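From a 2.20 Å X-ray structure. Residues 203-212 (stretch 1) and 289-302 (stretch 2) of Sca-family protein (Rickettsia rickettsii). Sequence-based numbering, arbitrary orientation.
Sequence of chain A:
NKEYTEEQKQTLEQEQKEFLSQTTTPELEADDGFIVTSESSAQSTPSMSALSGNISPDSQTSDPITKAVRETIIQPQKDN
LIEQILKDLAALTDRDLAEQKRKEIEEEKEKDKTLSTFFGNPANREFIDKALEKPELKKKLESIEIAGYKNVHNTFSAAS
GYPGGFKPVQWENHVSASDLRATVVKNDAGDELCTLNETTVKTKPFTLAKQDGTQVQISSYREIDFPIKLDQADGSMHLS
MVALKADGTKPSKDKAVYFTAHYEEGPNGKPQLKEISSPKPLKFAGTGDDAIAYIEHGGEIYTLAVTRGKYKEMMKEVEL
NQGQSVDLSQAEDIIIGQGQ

Stretch 1, residues 203-212: TKPFTLAKQD
Stretch 2, residues 289-302: DDAIAYIEHGGEIY

Strand 206-209 crosses strand 292-297 at -45°, the axes approaching to 9.9 Å with N-to-C directions 45° apart; no backbone-to-backbone hydrogen bond joins the stretches, so side chains and waters bridge the gap. The CA atoms of Phe-206 and Ile-292 lie 10.8 Å apart, those of Lys-210 and Glu-296 only 6.8 Å, so the chains converge toward their C-terminal ends. In stretch 2 a type I' turn from His-297 to Glu-300, with Gly-298 (58/33) and Gly-299 (77/6) at positive phi, leads into strand 300-302, which pairs back through Ile-295 N to Tyr-302 O (2.9 Å) and His-297 N to Glu-300 O (2.8 Å). Leu-208 (p, p) points toward stretch 2: CD2 sits 3.5 Å from the Tyr-294 ring centroid, 5° off the normal, a CH-pi contact, while CD1 meets Ile-301 CD1 (m, m) at 3.7 Å. Tyr-294 is p (chi2 -93°). Phe-206 (p, chi2 90°) places CZ 3.7 Å from Ile-292 CG2. Water 1 links Ala-209 N (3.1 Å) to Tyr-294 OH (2.9 Å); water 2 links Ala-209 O to the same OH, both 2.7 Å. Extended Lys-210 (m, t, t, t) donates from NZ to Gly-299 O (2.8 Å). Glu-296 (t, t, -25°) accepts Gln-211 N at OE1 (2.9 Å, 172°). Lys-204 NZ and Asp-290 OD2 form a long salt bridge (3.8 Å).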

# COMPACT_ATOMS: atom_id res chain seq x y z
N THR A 203 3.97 15.64 -18.09
CA THR A 203 3.24 16.61 -18.93
C THR A 203 1.75 16.74 -18.60
O THR A 203 1.00 17.30 -19.40
CB THR A 203 3.46 16.31 -20.42
OG1 THR A 203 2.91 15.02 -20.70
CG2 THR A 203 4.93 16.37 -20.83
N LYS A 204 1.33 16.24 -17.44
CA LYS A 204 -0.06 16.35 -17.03
C LYS A 204 -0.13 16.96 -15.61
O LYS A 204 -0.48 16.27 -14.65
CB LYS A 204 -0.78 14.99 -17.16
CG LYS A 204 -2.29 15.13 -17.12
CD LYS A 204 -3.03 13.82 -17.34
CE LYS A 204 -4.47 14.04 -16.93
NZ LYS A 204 -5.34 12.92 -17.37
N PRO A 205 0.23 18.26 -15.43
CA PRO A 205 0.16 18.83 -14.06
C PRO A 205 -1.29 18.89 -13.57
O PRO A 205 -2.25 19.02 -14.36
CB PRO A 205 0.74 20.24 -14.23
CG PRO A 205 0.51 20.58 -15.69
CD PRO A 205 0.65 19.27 -16.42
N PHE A 206 -1.45 18.78 -12.25
CA PHE A 206 -2.74 18.92 -11.60
C PHE A 206 -2.52 19.41 -10.18
O PHE A 206 -1.43 19.23 -9.63
CB PHE A 206 -3.54 17.59 -11.64
CG PHE A 206 -2.94 16.44 -10.87
CD1 PHE A 206 -3.25 16.24 -9.53
CD2 PHE A 206 -2.04 15.57 -11.49
CE1 PHE A 206 -2.67 15.20 -8.82
CE2 PHE A 206 -1.47 14.52 -10.77
CZ PHE A 206 -1.82 14.32 -9.45
N THR A 207 -3.55 20.00 -9.60
CA THR A 207 -3.53 20.48 -8.22
C THR A 207 -4.51 19.66 -7.37
O THR A 207 -5.62 19.36 -7.79
CB THR A 207 -3.86 21.99 -8.16
OG1 THR A 207 -2.82 22.70 -8.83
CG2 THR A 207 -4.00 22.51 -6.73
N LEU A 208 -4.07 19.32 -6.17
CA LEU A 208 -4.90 18.63 -5.19
C LEU A 208 -4.92 19.47 -3.91
O LEU A 208 -4.24 20.51 -3.83
CB LEU A 208 -4.45 17.17 -4.96
CG LEU A 208 -2.99 16.87 -4.67
CD1 LEU A 208 -2.64 17.26 -3.22
CD2 LEU A 208 -2.68 15.39 -4.90
N ALA A 209 -5.72 19.07 -2.93
CA ALA A 209 -5.77 19.83 -1.69
C ALA A 209 -5.44 18.93 -0.52
O ALA A 209 -5.83 17.75 -0.52
CB ALA A 209 -7.14 20.46 -1.49
N LYS A 210 -4.71 19.46 0.46
CA LYS A 210 -4.42 18.77 1.72
C LYS A 210 -5.73 18.84 2.54
O LYS A 210 -6.62 19.64 2.21
CB LYS A 210 -3.31 19.47 2.51
CG LYS A 210 -1.95 19.45 1.86
CD LYS A 210 -0.95 20.05 2.82
CE LYS A 210 0.39 20.27 2.18
NZ LYS A 210 1.35 20.90 3.13
N GLN A 211 -5.85 18.02 3.61
CA GLN A 211 -7.05 18.01 4.46
C GLN A 211 -7.41 19.41 4.99
O GLN A 211 -8.59 19.73 5.11
CB GLN A 211 -6.95 16.96 5.59
CG GLN A 211 -8.32 16.61 6.20
CD GLN A 211 -8.24 16.14 7.65
OE1 GLN A 211 -7.46 16.63 8.48
NE2 GLN A 211 -9.11 15.19 7.99
N ASP A 212 -6.39 20.27 5.24
CA ASP A 212 -6.55 21.64 5.72
C ASP A 212 -6.88 22.67 4.60
O ASP A 212 -6.92 23.88 4.87
CB ASP A 212 -5.31 22.07 6.53
CG ASP A 212 -4.08 22.44 5.72
OD1 ASP A 212 -4.04 22.12 4.52
OD2 ASP A 212 -3.15 23.04 6.30
N ASP A 289 -10.07 5.58 -13.60
CA ASP A 289 -9.15 4.46 -13.43
C ASP A 289 -7.69 4.89 -13.51
O ASP A 289 -6.83 4.21 -12.96
CB ASP A 289 -9.44 3.38 -14.49
CG ASP A 289 -10.67 2.56 -14.18
OD1 ASP A 289 -11.19 2.67 -13.05
OD2 ASP A 289 -11.11 1.81 -15.06
N ASP A 290 -7.43 6.04 -14.17
CA ASP A 290 -6.09 6.59 -14.35
C ASP A 290 -5.68 7.49 -13.19
O ASP A 290 -4.54 7.97 -13.17
CB ASP A 290 -5.99 7.34 -15.71
CG ASP A 290 -6.96 8.53 -15.86
OD1 ASP A 290 -8.06 8.49 -15.26
OD2 ASP A 290 -6.62 9.47 -16.60
N ALA A 291 -6.62 7.75 -12.23
CA ALA A 291 -6.33 8.61 -11.06
C ALA A 291 -5.16 8.00 -10.23
O ALA A 291 -5.20 6.83 -9.84
CB ALA A 291 -7.57 8.75 -10.21
N ILE A 292 -4.11 8.80 -10.00
CA ILE A 292 -2.94 8.36 -9.27
C ILE A 292 -3.20 8.34 -7.77
O ILE A 292 -3.89 9.20 -7.24
CB ILE A 292 -1.66 9.17 -9.69
CG1 ILE A 292 -0.35 8.42 -9.30
CG2 ILE A 292 -1.68 10.61 -9.18
CD1 ILE A 292 -0.10 7.02 -10.09
N ALA A 293 -2.64 7.33 -7.08
CA ALA A 293 -2.75 7.21 -5.63
C ALA A 293 -1.91 8.31 -5.02
O ALA A 293 -0.84 8.63 -5.53
CB ALA A 293 -2.22 5.85 -5.17
N TYR A 294 -2.39 8.90 -3.94
CA TYR A 294 -1.62 9.90 -3.20
C TYR A 294 -1.95 9.80 -1.73
O TYR A 294 -2.98 9.21 -1.36
CB TYR A 294 -1.77 11.35 -3.75
CG TYR A 294 -3.04 12.07 -3.37
CD1 TYR A 294 -4.16 12.04 -4.19
CD2 TYR A 294 -3.09 12.86 -2.21
CE1 TYR A 294 -5.31 12.78 -3.88
CE2 TYR A 294 -4.24 13.57 -1.87
CZ TYR A 294 -5.34 13.54 -2.71
OH TYR A 294 -6.46 14.26 -2.37
N ILE A 295 -1.07 10.38 -0.91
CA ILE A 295 -1.20 10.42 0.54
C ILE A 295 -0.65 11.75 1.04
O ILE A 295 0.24 12.34 0.42
CB ILE A 295 -0.46 9.23 1.26
CG1 ILE A 295 1.01 9.15 0.82
CG2 ILE A 295 -1.16 7.87 1.02
CD1 ILE A 295 1.91 8.92 1.82
N GLU A 296 -1.14 12.17 2.18
CA GLU A 296 -0.62 13.28 2.94
C GLU A 296 0.10 12.54 4.06
O GLU A 296 -0.46 11.60 4.59
CB GLU A 296 -1.77 14.13 3.48
CG GLU A 296 -1.32 15.53 3.83
CD GLU A 296 -2.42 16.43 4.35
OE1 GLU A 296 -3.61 16.19 4.01
OE2 GLU A 296 -2.09 17.39 5.08
N HIS A 297 1.38 12.85 4.32
CA HIS A 297 2.20 12.15 5.29
C HIS A 297 3.20 13.15 5.85
O HIS A 297 3.94 13.77 5.08
CB HIS A 297 2.95 10.98 4.61
CG HIS A 297 3.02 9.74 5.46
ND1 HIS A 297 4.03 9.56 6.41
CD2 HIS A 297 2.16 8.69 5.52
CE1 HIS A 297 3.77 8.40 6.98
NE2 HIS A 297 2.66 7.83 6.48
N GLY A 298 3.18 13.32 7.17
CA GLY A 298 4.02 14.31 7.85
C GLY A 298 3.79 15.73 7.34
O GLY A 298 4.73 16.51 7.23
N GLY A 299 2.55 16.03 6.96
CA GLY A 299 2.18 17.33 6.42
C GLY A 299 2.58 17.58 4.96
O GLY A 299 2.38 18.69 4.46
N GLU A 300 3.12 16.55 4.26
CA GLU A 300 3.53 16.68 2.85
C GLU A 300 2.71 15.73 1.99
O GLU A 300 2.24 14.70 2.47
CB GLU A 300 5.03 16.39 2.67
CG GLU A 300 5.97 17.35 3.38
CD GLU A 300 6.05 18.74 2.78
OE1 GLU A 300 6.76 18.90 1.77
OE2 GLU A 300 5.40 19.66 3.33
N ILE A 301 2.61 16.04 0.70
CA ILE A 301 1.90 15.23 -0.27
C ILE A 301 2.88 14.36 -1.03
O ILE A 301 3.92 14.83 -1.46
CB ILE A 301 1.00 16.10 -1.21
CG1 ILE A 301 -0.20 16.72 -0.42
CG2 ILE A 301 0.52 15.30 -2.44
CD1 ILE A 301 -1.42 15.74 -0.06
N TYR A 302 2.53 13.09 -1.20
CA TYR A 302 3.32 12.15 -1.98
C TYR A 302 2.36 11.39 -2.86
O TYR A 302 1.22 11.17 -2.46
CB TYR A 302 4.03 11.12 -1.08
CG TYR A 302 4.98 11.72 -0.08
CD1 TYR A 302 6.33 11.92 -0.39
CD2 TYR A 302 4.56 12.07 1.20
CE1 TYR A 302 7.21 12.47 0.54
CE2 TYR A 302 5.42 12.65 2.12
CZ TYR A 302 6.76 12.83 1.79
OH TYR A 302 7.61 13.40 2.71
O HOH W 1 -7.60 16.63 -3.51
O HOH W 2 -6.65 15.31 0.12
O HOH W 3 -3.89 19.06 6.04